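Local coordinates for CRISPR-associated protein Cse2 (Thermus thermophilus, PDB 2ZCA) that probably serves CRISPR-based adaptive immunity against viruses and plasmids as a member of the type I-E CasB/Cse2 family, at residues L68-K72 with F128-L132. Numbering follows the deposited sequence.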
loop_
_atom_site.group_PDB
_atom_site.type_symbol
_atom_site.label_atom_id
_atom_site.label_comp_id
_atom_site.label_asym_id
_atom_site.label_seq_id
_atom_site.Cartn_x
_atom_site.Cartn_y
_atom_site.Cartn_z
ATOM N N LEU A 68 -2.706 4.979 -0.825
ATOM C CA LEU A 68 -1.552 4.925 -1.718
ATOM C C LEU A 68 -1.988 4.682 -3.159
ATOM O O LEU A 68 -1.352 5.159 -4.105
ATOM C CB LEU A 68 -0.580 3.840 -1.244
ATOM C CG LEU A 68 -0.000 4.141 0.146
ATOM C CD1 LEU A 68 0.788 2.950 0.663
ATOM C CD2 LEU A 68 0.883 5.386 0.072
ATOM N N TYR A 69 -3.078 3.943 -3.321
ATOM C CA TYR A 69 -3.629 3.656 -4.642
ATOM C C TYR A 69 -4.090 4.977 -5.257
ATOM O O TYR A 69 -3.844 5.250 -6.429
ATOM C CB TYR A 69 -4.795 2.668 -4.494
ATOM C CG TYR A 69 -5.589 2.371 -5.750
ATOM C CD1 TYR A 69 -6.667 3.177 -6.130
ATOM C CD2 TYR A 69 -5.304 1.249 -6.520
ATOM C CE1 TYR A 69 -7.447 2.857 -7.248
ATOM C CE2 TYR A 69 -6.073 0.922 -7.636
ATOM C CZ TYR A 69 -7.143 1.727 -7.993
ATOM O OH TYR A 69 -7.910 1.386 -9.087
ATOM N N ALA A 70 -4.752 5.803 -4.451
ATOM C CA ALA A 70 -5.227 7.098 -4.918
ATOM C C ALA A 70 -4.055 8.020 -5.262
ATOM O O ALA A 70 -4.099 8.742 -6.263
ATOM C CB ALA A 70 -6.116 7.739 -3.853
ATOM N N LEU A 71 -3.013 7.996 -4.435
ATOM C CA LEU A 71 -1.832 8.825 -4.661
ATOM C C LEU A 71 -1.253 8.552 -6.047
ATOM O O LEU A 71 -0.787 9.471 -6.734
ATOM C CB LEU A 71 -0.768 8.541 -3.591
ATOM C CG LEU A 71 0.591 9.233 -3.760
ATOM C CD1 LEU A 71 0.422 10.743 -3.631
ATOM C CD2 LEU A 71 1.573 8.716 -2.711
ATOM N N LYS A 72 -1.291 7.284 -6.452
ATOM C CA LYS A 72 -0.776 6.866 -7.751
ATOM C C LYS A 72 -1.880 6.855 -8.807
ATOM O O LYS A 72 -1.717 6.299 -9.896
ATOM C CB LYS A 72 -0.138 5.474 -7.635
ATOM C CG LYS A 72 1.232 5.474 -6.957
ATOM C CD LYS A 72 2.303 6.029 -7.897
ATOM C CE LYS A 72 3.674 6.090 -7.230
ATOM N NZ LYS A 72 4.728 6.575 -8.166
ATOM N N PHE A 128 -0.526 -3.143 -6.318
ATOM C CA PHE A 128 -1.263 -2.849 -5.093
ATOM C C PHE A 128 -1.914 -4.066 -4.454
ATOM O O PHE A 128 -2.246 -4.049 -3.269
ATOM C CB PHE A 128 -2.300 -1.759 -5.371
ATOM C CG PHE A 128 -1.698 -0.391 -5.506
ATOM C CD1 PHE A 128 -1.273 0.307 -4.379
ATOM C CD2 PHE A 128 -1.510 0.184 -6.757
ATOM C CE1 PHE A 128 -0.666 1.560 -4.497
ATOM C CE2 PHE A 128 -0.904 1.438 -6.885
ATOM C CZ PHE A 128 -0.482 2.124 -5.755
ATOM N N ALA A 129 -2.088 -5.129 -5.231
ATOM C CA ALA A 129 -2.666 -6.353 -4.705
ATOM C C ALA A 129 -1.620 -6.997 -3.796
ATOM O O ALA A 129 -1.910 -7.364 -2.659
ATOM C CB ALA A 129 -3.036 -7.294 -5.846
ATOM N N ARG A 130 -0.395 -7.123 -4.299
ATOM C CA ARG A 130 0.684 -7.706 -3.504
ATOM C C ARG A 130 1.022 -6.779 -2.343
ATOM O O ARG A 130 1.393 -7.231 -1.264
ATOM C CB ARG A 130 1.935 -7.945 -4.370
ATOM C CG ARG A 130 3.123 -8.550 -3.610
ATOM C CD ARG A 130 2.736 -9.799 -2.800
ATOM N NE ARG A 130 2.322 -10.931 -3.628
ATOM C CZ ARG A 130 3.153 -11.816 -4.177
ATOM N NH1 ARG A 130 4.464 -11.714 -3.991
ATOM N NH2 ARG A 130 2.669 -12.815 -4.903
ATOM N N LEU A 131 0.889 -5.474 -2.551
ATOM C CA LEU A 131 1.186 -4.539 -1.475
ATOM C C LEU A 131 0.283 -4.801 -0.263
ATOM O O LEU A 131 0.755 -4.833 0.873
ATOM C CB LEU A 131 1.021 -3.090 -1.949
ATOM C CG LEU A 131 1.365 -2.036 -0.890
ATOM C CD1 LEU A 131 2.798 -2.250 -0.400
ATOM C CD2 LEU A 131 1.206 -0.633 -1.472
ATOM N N LEU A 132 -1.012 -4.996 -0.497
ATOM C CA LEU A 132 -1.919 -5.253 0.618
ATOM C C LEU A 132 -1.653 -6.624 1.240
ATOM O O LEU A 132 -1.604 -6.754 2.460
ATOM C CB LEU A 132 -3.384 -5.170 0.175
ATOM C CG LEU A 132 -4.395 -5.512 1.277
ATOM C CD1 LEU A 132 -4.210 -4.562 2.458
ATOM C CD2 LEU A 132 -5.812 -5.425 0.731
#
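Near the centre of the all-helical Cse2 fold, the C-terminal end of helix 56-71 meets the first turn of helix 128-136 in an apolar helix-helix contact built around F128. This phenylalanine gives up 100 Å² of the 215 Å² buried between the two segments, its side chain reaching across to the last turn of the other helix. The ring also packs against the main chain there, F128 CZ 3.6 Å from L68 O and F128 CE1 3.6 Å from Y69 N. Y69, whose CA lies 6.9 Å from that of F128, covers one face of the phenyl ring: its CA sits 3.9 Å from the F128 ring centroid, 24° off the ring normal, in a CH-pi contact. The Y69 ring turns its edge toward the F128 face in a T-shaped pair, centroids 5.5 Å apart and planes at 70°. It also packs against L8 and L11, tying helix 3-15 into the same core. L68 extends the apolar surface, its CB 4.0 Å from F128 CE1 and its CD1 4.2 Å from L131 CD2, one turn further along helix 128-136. K72, the first residue to leave helical geometry, lays its aliphatic base near the F128 ring plane and sends its ammonium group away to the carbonyls of V122 and G124, in the loop before helix 128-136. No hydrogen bond joins the two segments; K72 CB meets the ring edge 3.9 Å from F128 CZ.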